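Local coordinates for putative periplasmic or exported protein (Salmonella enterica subsp. enterica serovar Typhimurium, PDB 4GQZ), which is a periplasmic copper-binding protein that probably contributes to copper resistance in the bacterium, at residues 62-67 against 145-150; 66-71 against 120-125. All coordinates share one frame; numbering follows the deposited sequence.

Contacts 1 and 2 both start from strand 63-68 and share Leu66 and Ser67; their centres lie about 10 Å apart. Contact 2 (66-71 with 120-125) pairs this strand with its antiparallel neighbour within one sheet, whereas contact 1 (62-67 with 145-150) reaches the end of strand 139-146 in another sheet. Two probable hydrogen bonds tie the contacts together: Phe64 N lies 2.7 Å from Leu124 O, and Thr147 OG1 lies 2.7 Å from Pro125 O. On the other side of strand 63-68 runs strand 154-155, which carries Cys154, disulfide-bonded to Cys78. Both contacts belong to the beta-sheet part of the copper-binding protein.

Contact 1 of 2, residues 62-67 against 145-150; sequences DKFYLS and IATSDD
Phe64 and Leu66 of strand 63-68 join two sheets of the beta domain by packing against the last residues of strand 139-146 and the loop that follows. The closest backbones are those of Phe64 and Thr147, whose CA atoms are 6.2 Å apart, and no hydrogen bond links the two segments; side chains carry the contact. The CB bond of Phe64 points to segment 145-150, and CG, anti to the backbone N (chi1 -176°), lies 3.6 Å from Thr147 CB. One face of the ring is covered by Thr147, whose CA lies 3.9 Å from the ring centroid, 17° off the ring normal and offset toward the rim, a CH-pi contact. Thr147 CG2 lies 3.6 Å from Phe64 CD1, while the other branch, OG1, bonds to Pro125 O and Met128 N. Farther round the ring, the Ser148 carbonyl O approaches Phe64 CE2 obliquely at 3.5 Å. A second, purely aliphatic patch lies two residues along the strand, on the same face: the Leu66 methyl CD2 touches Ile145 CG2 at 4.0 Å, with Ile145 CD1 scarcely farther. Both segments are anchored by other strands, since the backbone of Phe64 bonds to that of Leu124 and the backbone of Ile145 to that of Gly130. Ser44 touches the Phe64 side chain and also donates a side-chain bond to the Asp149 carbonyl, so its loop spans both segments. The ring contact is thus largely apolar, while the Thr147 hydroxyl is held by two backbone partners, Pro125 O at the end of strand 120-125 and Met128 N just beyond, so that the loop leaving strand 139-146 is tied by polar bonds and packed against the sheet by dispersion.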
ATOM      1  N   ASP B  62       2.316  -0.669   3.337  1.00 20.31           N
ATOM      2  CA  ASP B  62       3.105  -0.620   4.576  1.00 23.38           C
ATOM      3  C   ASP B  62       2.322  -1.090   5.801  1.00 20.23           C
ATOM      4  O   ASP B  62       2.909  -1.435   6.835  1.00 20.79           O
ATOM      5  CB  ASP B  62       3.557   0.816   4.857  1.00 23.58           C
ATOM      6  CG  ASP B  62       4.685   1.277   3.959  1.00 27.32           C
ATOM      7  OD1 ASP B  62       5.359   0.427   3.329  1.00 27.86           O
ATOM      8  OD2 ASP B  62       4.912   2.511   3.914  1.00 30.75           O
ATOM      9  N   LYS B  63       1.000  -1.075   5.698  1.00 19.45           N
ATOM     10  CA  LYS B  63       0.149  -1.394   6.837  1.00 17.85           C
ATOM     11  C   LYS B  63      -0.475  -2.781   6.739  1.00 18.74           C
ATOM     12  O   LYS B  63      -0.871  -3.229   5.655  1.00 18.88           O
ATOM     13  CB  LYS B  63      -0.970  -0.363   6.952  1.00 18.12           C
ATOM     14  CG  LYS B  63      -0.480   1.052   7.194  1.00 23.65           C
ATOM     15  CD  LYS B  63       0.119   1.161   8.581  1.00 23.23           C
ATOM     16  CE  LYS B  63       0.510   2.606   8.904  1.00 27.95           C
ATOM     17  NZ  LYS B  63       1.337   3.192   7.809  1.00 32.55           N
ATOM     18  N   PHE B  64      -0.580  -3.441   7.887  1.00 15.64           N
ATOM     19  CA  PHE B  64      -1.254  -4.728   8.006  1.00 16.83           C
ATOM     20  C   PHE B  64      -2.754  -4.484   8.233  1.00 15.42           C
ATOM     21  O   PHE B  64      -3.152  -3.618   9.031  1.00 15.95           O
ATOM     22  CB  PHE B  64      -0.633  -5.451   9.202  1.00 17.46           C
ATOM     23  CG  PHE B  64      -1.142  -6.848   9.433  1.00 18.49           C
ATOM     24  CD1 PHE B  64      -2.363  -7.070  10.047  1.00 16.90           C
ATOM     25  CD2 PHE B  64      -0.357  -7.938   9.097  1.00 18.90           C
ATOM     26  CE1 PHE B  64      -2.807  -8.353  10.293  1.00 19.01           C
ATOM     27  CE2 PHE B  64      -0.789  -9.220   9.352  1.00 19.35           C
ATOM     28  CZ  PHE B  64      -2.012  -9.430   9.939  1.00 19.66           C
ATOM     29  N   TYR B  65      -3.594  -5.238   7.535  1.00 13.91           N
ATOM     30  CA  TYR B  65      -5.035  -5.148   7.735  1.00 14.65           C
ATOM     31  C   TYR B  65      -5.538  -6.264   8.625  1.00 17.00           C
ATOM     32  O   TYR B  65      -5.454  -7.445   8.276  1.00 16.19           O
ATOM     33  CB  TYR B  65      -5.761  -5.243   6.406  1.00 15.35           C
ATOM     34  CG  TYR B  65      -7.243  -4.896   6.444  1.00 16.67           C
ATOM     35  CD1 TYR B  65      -7.660  -3.589   6.626  1.00 15.79           C
ATOM     36  CD2 TYR B  65      -8.218  -5.869   6.219  1.00 16.28           C
ATOM     37  CE1 TYR B  65      -9.009  -3.250   6.617  1.00 18.03           C
ATOM     38  CE2 TYR B  65      -9.580  -5.538   6.206  1.00 16.93           C
ATOM     39  CZ  TYR B  65      -9.955  -4.220   6.407  1.00 16.49           C
ATOM     40  OH  TYR B  65     -11.281  -3.856   6.407  1.00 17.18           O
ATOM     41  N   LEU B  66      -6.078  -5.878   9.771  1.00 14.73           N
ATOM     42  CA  LEU B  66      -6.758  -6.816  10.638  1.00 15.74           C
ATOM     43  C   LEU B  66      -8.266  -6.548  10.617  1.00 17.15           C
ATOM     44  O   LEU B  66      -8.715  -5.429  10.897  1.00 16.06           O
ATOM     45  CB  LEU B  66      -6.209  -6.664  12.048  1.00 16.79           C
ATOM     46  CG  LEU B  66      -6.862  -7.545  13.108  1.00 19.32           C
ATOM     47  CD1 LEU B  66      -6.641  -9.031  12.802  1.00 18.39           C
ATOM     48  CD2 LEU B  66      -6.325  -7.149  14.483  1.00 19.17           C
ATOM     49  N   SER B  67      -9.061  -7.568  10.300  1.00 17.27           N
ATOM     50  CA  SER B  67     -10.521  -7.399  10.333  1.00 16.76           C
ATOM     51  C   SER B  67     -11.103  -8.295  11.422  1.00 18.73           C
ATOM     52  O   SER B  67     -10.830  -9.492  11.460  1.00 19.27           O
ATOM     53  CB  SER B  67     -11.140  -7.680   8.947  1.00 18.99           C
ATOM     54  OG  SER B  67     -12.499  -7.244   8.869  1.00 17.62           O
ATOM     55  N   ILE B 145      -2.889  -9.718  19.666  1.00 21.01           N
ATOM     56  CA  ILE B 145      -2.783  -9.668  18.222  1.00 21.06           C
ATOM     57  C   ILE B 145      -1.324  -9.504  17.829  1.00 22.76           C
ATOM     58  O   ILE B 145      -0.474  -9.119  18.647  1.00 19.89           O
ATOM     59  CB  ILE B 145      -3.607  -8.511  17.618  1.00 20.24           C
ATOM     60  CG1 ILE B 145      -3.081  -7.161  18.103  1.00 22.72           C
ATOM     61  CG2 ILE B 145      -5.100  -8.690  17.910  1.00 21.46           C
ATOM     62  CD1 ILE B 145      -3.568  -5.982  17.269  1.00 21.61           C
ATOM     63  N   ALA B 146      -1.026  -9.812  16.575  1.00 18.89           N
ATOM     64  CA  ALA B 146       0.311  -9.558  16.047  1.00 19.91           C
ATOM     65  C   ALA B 146       0.187  -9.271  14.562  1.00 20.50           C
ATOM     66  O   ALA B 146      -0.792  -9.664  13.942  1.00 19.23           O
ATOM     67  CB  ALA B 146       1.229 -10.742  16.303  1.00 22.10           C
ATOM     68  N   THR B 147       1.162  -8.567  13.997  1.00 19.87           N
ATOM     69  CA  THR B 147       1.069  -8.155  12.596  1.00 20.84           C
ATOM     70  C   THR B 147       2.319  -8.544  11.801  1.00 21.47           C
ATOM     71  O   THR B 147       2.813  -7.789  10.945  1.00 19.03           O
ATOM     72  CB  THR B 147       0.817  -6.642  12.476  1.00 19.65           C
ATOM     73  OG1 THR B 147       1.837  -5.945  13.185  1.00 20.63           O
ATOM     74  CG2 THR B 147      -0.538  -6.264  13.074  1.00 18.81           C
ATOM     75  N   SER B 148       2.842  -9.726  12.101  1.00 22.39           N
ATOM     76  CA  SER B 148       3.965 -10.254  11.344  1.00 25.20           C
ATOM     77  C   SER B 148       3.441 -10.900  10.060  1.00 24.66           C
ATOM     78  O   SER B 148       2.230 -10.988   9.855  1.00 22.99           O
ATOM     79  CB  SER B 148       4.731 -11.271  12.179  1.00 25.91           C
ATOM     80  OG  SER B 148       4.081 -12.526  12.126  1.00 31.55           O
ATOM     81  N   ASP B 149       4.339 -11.337   9.182  1.00 25.96           N
ATOM     82  CA  ASP B 149       3.891 -11.909   7.909  1.00 27.09           C
ATOM     83  C   ASP B 149       3.106 -13.208   8.036  1.00 27.52           C
ATOM     84  O   ASP B 149       2.375 -13.571   7.123  1.00 30.53           O
ATOM     85  CB  ASP B 149       5.058 -12.087   6.934  1.00 28.05           C
ATOM     86  CG  ASP B 149       5.579 -10.775   6.421  1.00 30.26           C
ATOM     87  OD1 ASP B 149       4.833  -9.776   6.499  1.00 30.33           O
ATOM     88  OD2 ASP B 149       6.730 -10.740   5.942  1.00 34.02           O
ATOM     89  N   ASP B 150       3.244 -13.909   9.159  1.00 27.27           N
ATOM     90  CA  ASP B 150       2.499 -15.148   9.348  1.00 30.26           C
ATOM     91  C   ASP B 150       1.260 -14.965  10.230  1.00 30.06           C
ATOM     92  O   ASP B 150       0.589 -15.940  10.569  1.00 31.66           O
ATOM     93  CB  ASP B 150       3.406 -16.256   9.907  1.00 34.45           C
ATOM     94  CG  ASP B 150       4.041 -15.887  11.228  1.00 34.95           C
ATOM     95  OD1 ASP B 150       4.219 -14.682  11.495  1.00 36.59           O
ATOM     96  OD2 ASP B 150       4.375 -16.802  12.008  1.00 40.28           O
TER

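Contact 2 of 2, residues 66-71 against 120-125; sequences LSFAPY and IGVWLP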
ATOM      1  N   LEU B  66      -6.078  -5.878   9.771  1.00 14.73           N
ATOM      2  CA  LEU B  66      -6.758  -6.816  10.638  1.00 15.74           C
ATOM      3  C   LEU B  66      -8.266  -6.548  10.617  1.00 17.15           C
ATOM      4  O   LEU B  66      -8.715  -5.429  10.897  1.00 16.06           O
ATOM      5  CB  LEU B  66      -6.209  -6.664  12.048  1.00 16.79           C
ATOM      6  CG  LEU B  66      -6.862  -7.545  13.108  1.00 19.32           C
ATOM      7  CD1 LEU B  66      -6.641  -9.031  12.802  1.00 18.39           C
ATOM      8  CD2 LEU B  66      -6.325  -7.149  14.483  1.00 19.17           C
ATOM      9  N   SER B  67      -9.061  -7.568  10.300  1.00 17.27           N
ATOM     10  CA  SER B  67     -10.521  -7.399  10.333  1.00 16.76           C
ATOM     11  C   SER B  67     -11.103  -8.295  11.422  1.00 18.73           C
ATOM     12  O   SER B  67     -10.830  -9.492  11.460  1.00 19.27           O
ATOM     13  CB  SER B  67     -11.140  -7.680   8.947  1.00 18.99           C
ATOM     14  OG  SER B  67     -12.499  -7.244   8.869  1.00 17.62           O
ATOM     15  N   PHE B  68     -11.873  -7.719  12.339  1.00 16.23           N
ATOM     16  CA  PHE B  68     -12.385  -8.508  13.447  1.00 16.37           C
ATOM     17  C   PHE B  68     -13.896  -8.368  13.614  1.00 17.49           C
ATOM     18  O   PHE B  68     -14.498  -7.360  13.208  1.00 17.34           O
ATOM     19  CB  PHE B  68     -11.648  -8.111  14.738  1.00 17.17           C
ATOM     20  CG  PHE B  68     -11.749  -6.653  15.070  1.00 17.70           C
ATOM     21  CD1 PHE B  68     -10.835  -5.746  14.557  1.00 18.13           C
ATOM     22  CD2 PHE B  68     -12.743  -6.192  15.923  1.00 19.62           C
ATOM     23  CE1 PHE B  68     -10.916  -4.395  14.871  1.00 18.68           C
ATOM     24  CE2 PHE B  68     -12.834  -4.848  16.241  1.00 20.88           C
ATOM     25  CZ  PHE B  68     -11.913  -3.944  15.708  1.00 19.64           C
ATOM     26  N   ALA B  69     -14.514  -9.370  14.234  1.00 16.16           N
ATOM     27  CA  ALA B  69     -15.960  -9.386  14.357  1.00 16.30           C
ATOM     28  C   ALA B  69     -16.309  -9.765  15.779  1.00 17.19           C
ATOM     29  O   ALA B  69     -16.168 -10.920  16.160  1.00 18.44           O
ATOM     30  CB  ALA B  69     -16.569 -10.387  13.378  1.00 18.09           C
ATOM     31  N   PRO B  70     -16.718  -8.785  16.591  1.00 17.67           N
ATOM     32  CA  PRO B  70     -17.100  -9.150  17.962  1.00 18.51           C
ATOM     33  C   PRO B  70     -18.378  -9.980  17.951  1.00 18.00           C
ATOM     34  O   PRO B  70     -19.142  -9.922  16.981  1.00 17.12           O
ATOM     35  CB  PRO B  70     -17.354  -7.796  18.626  1.00 19.84           C
ATOM     36  CG  PRO B  70     -16.482  -6.812  17.833  1.00 19.37           C
ATOM     37  CD  PRO B  70     -16.619  -7.325  16.401  1.00 19.27           C
ATOM     38  N   TYR B  71     -18.619 -10.749  19.007  1.00 17.85           N
ATOM     39  CA  TYR B  71     -19.852 -11.514  19.066  1.00 18.20           C
ATOM     40  C   TYR B  71     -20.391 -11.629  20.483  1.00 20.64           C
ATOM     41  O   TYR B  71     -19.687 -11.351  21.453  1.00 18.65           O
ATOM     42  CB  TYR B  71     -19.665 -12.894  18.434  1.00 17.86           C
ATOM     43  CG  TYR B  71     -18.891 -13.895  19.263  1.00 19.53           C
ATOM     44  CD1 TYR B  71     -17.504 -13.930  19.226  1.00 19.91           C
ATOM     45  CD2 TYR B  71     -19.552 -14.839  20.059  1.00 21.35           C
ATOM     46  CE1 TYR B  71     -16.787 -14.857  19.970  1.00 20.51           C
ATOM     47  CE2 TYR B  71     -18.839 -15.771  20.799  1.00 21.51           C
ATOM     48  CZ  TYR B  71     -17.464 -15.774  20.743  1.00 21.25           C
ATOM     49  OH  TYR B  71     -16.738 -16.684  21.483  1.00 20.88           O
ATOM     50  N   ILE B 120     -15.107  -5.092  11.629  1.00 17.08           N
ATOM     51  CA  ILE B 120     -14.416  -3.808  11.619  1.00 18.85           C
ATOM     52  C   ILE B 120     -12.986  -4.055  11.162  1.00 17.97           C
ATOM     53  O   ILE B 120     -12.347  -4.998  11.628  1.00 17.74           O
ATOM     54  CB  ILE B 120     -14.352  -3.196  13.023  1.00 18.15           C
ATOM     55  CG1 ILE B 120     -15.771  -2.981  13.570  1.00 19.46           C
ATOM     56  CG2 ILE B 120     -13.569  -1.889  12.986  1.00 20.71           C
ATOM     57  CD1 ILE B 120     -15.843  -2.804  15.058  1.00 23.13           C
ATOM     58  N   GLY B 121     -12.470  -3.219  10.265  1.00 16.36           N
ATOM     59  CA  GLY B 121     -11.088  -3.354   9.838  1.00 17.69           C
ATOM     60  C   GLY B 121     -10.198  -2.233  10.364  1.00 19.56           C
ATOM     61  O   GLY B 121     -10.609  -1.073  10.391  1.00 18.56           O
ATOM     62  N   VAL B 122      -8.994  -2.573  10.825  1.00 17.92           N
ATOM     63  CA  VAL B 122      -8.019  -1.540  11.173  1.00 15.83           C
ATOM     64  C   VAL B 122      -6.713  -1.732  10.421  1.00 16.91           C
ATOM     65  O   VAL B 122      -6.318  -2.856  10.114  1.00 15.77           O
ATOM     66  CB  VAL B 122      -7.721  -1.490  12.682  1.00 17.89           C
ATOM     67  CG1 VAL B 122      -8.952  -1.024  13.443  1.00 21.62           C
ATOM     68  CG2 VAL B 122      -7.269  -2.863  13.187  1.00 16.14           C
ATOM     69  N   TRP B 123      -6.034  -0.624  10.147  1.00 17.58           N
ATOM     70  CA  TRP B 123      -4.745  -0.661   9.480  1.00 17.06           C
ATOM     71  C   TRP B 123      -3.645  -0.414  10.499  1.00 18.49           C
ATOM     72  O   TRP B 123      -3.606   0.630  11.159  1.00 18.51           O
ATOM     73  CB  TRP B 123      -4.712   0.385   8.370  1.00 18.24           C
ATOM     74  CG  TRP B 123      -5.646   0.057   7.218  1.00 18.82           C
ATOM     75  CD1 TRP B 123      -6.917   0.541   7.017  1.00 19.28           C
ATOM     76  CD2 TRP B 123      -5.372  -0.817   6.116  1.00 18.31           C
ATOM     77  NE1 TRP B 123      -7.441   0.017   5.859  1.00 19.06           N
ATOM     78  CE2 TRP B 123      -6.513  -0.813   5.283  1.00 19.15           C
ATOM     79  CE3 TRP B 123      -4.276  -1.604   5.756  1.00 17.31           C
ATOM     80  CZ2 TRP B 123      -6.589  -1.576   4.116  1.00 19.56           C
ATOM     81  CZ3 TRP B 123      -4.346  -2.353   4.597  1.00 19.87           C
ATOM     82  CH2 TRP B 123      -5.500  -2.339   3.790  1.00 19.77           C
ATOM     83  N   LEU B 124      -2.745  -1.382  10.624  1.00 18.29           N
ATOM     84  CA  LEU B 124      -1.818  -1.415  11.747  1.00 17.23           C
ATOM     85  C   LEU B 124      -0.369  -1.479  11.254  1.00 18.26           C
ATOM     86  O   LEU B 124      -0.099  -2.023  10.180  1.00 19.12           O
ATOM     87  CB  LEU B 124      -2.134  -2.637  12.623  1.00 19.26           C
ATOM     88  CG  LEU B 124      -3.512  -2.700  13.295  1.00 17.83           C
ATOM     89  CD1 LEU B 124      -3.683  -3.998  14.036  1.00 19.15           C
ATOM     90  CD2 LEU B 124      -3.683  -1.544  14.268  1.00 18.80           C
ATOM     91  N   PRO B 125       0.567  -0.921  12.039  1.00 19.70           N
ATOM     92  CA  PRO B 125       1.994  -1.064  11.708  1.00 20.71           C
ATOM     93  C   PRO B 125       2.348  -2.542  11.636  1.00 19.69           C
ATOM     94  O   PRO B 125       1.775  -3.336  12.383  1.00 19.55           O
ATOM     95  CB  PRO B 125       2.714  -0.430  12.907  1.00 22.49           C
ATOM     96  CG  PRO B 125       1.675   0.378  13.636  1.00 22.64           C
ATOM     97  CD  PRO B 125       0.345  -0.253  13.337  1.00 21.19           C
TER
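Leu66 and Val122, and two residues further on Phe68 and Ile120, form two hydrogen-bonded antiparallel pairs; the N-to-C directions of segments 66-68 and 120-125 make an angle of 157°. All four amide and carbonyl groups that face each other are used. Leu66 N donates to Val122 O at 3.1 Å, and Val122 N returns a bond to Leu66 O at 2.9 Å. In the next pair Phe68 N reaches Ile120 O at 2.9 Å, and Ile120 N meets Phe68 O at 2.8 Å. Between them Ser67 and Gly121 form a non-hydrogen-bonded pair, which adds CA-H...O contacts: Gly121 CA to Leu66 O and Ser67 CA to Ile120 O, each at 3.3 Å. The two carbonyls Leu66 O and Ile120 O thus each receive an N-H and a CA-H. The backbone of Ser67 bonds on its other side to Thr153 and Leu155, its OG is satisfied by Asp28 OD2, and Gly121 N is paired with Tyr115 OH. On the face bearing Leu66, Phe68, Ile120 and Val122 the side chains are apolar. Phe68 CG stands between the backbone N and the carbonyl carbon (chi1 57°), and the ring lies over Ile120, whose CB is 4.0 Å from the ring centroid; Val122 CG1 comes up at the ring edge. Leu66 CD2 adds a methyl-to-methyl contact with Leu124 CD1 at 4.1 Å. Phe68 touches strands 129-136 and 94-101, and Leu124 strands 94-101 and 106-109, whereas Trp123 NE1, on the opposite face, bonds to Asp25 of helix 20-28. One sheet with an oily inner face turned to a second is typical of a beta sandwich, consistent with an immunoglobulin-like E-set fold for CueP.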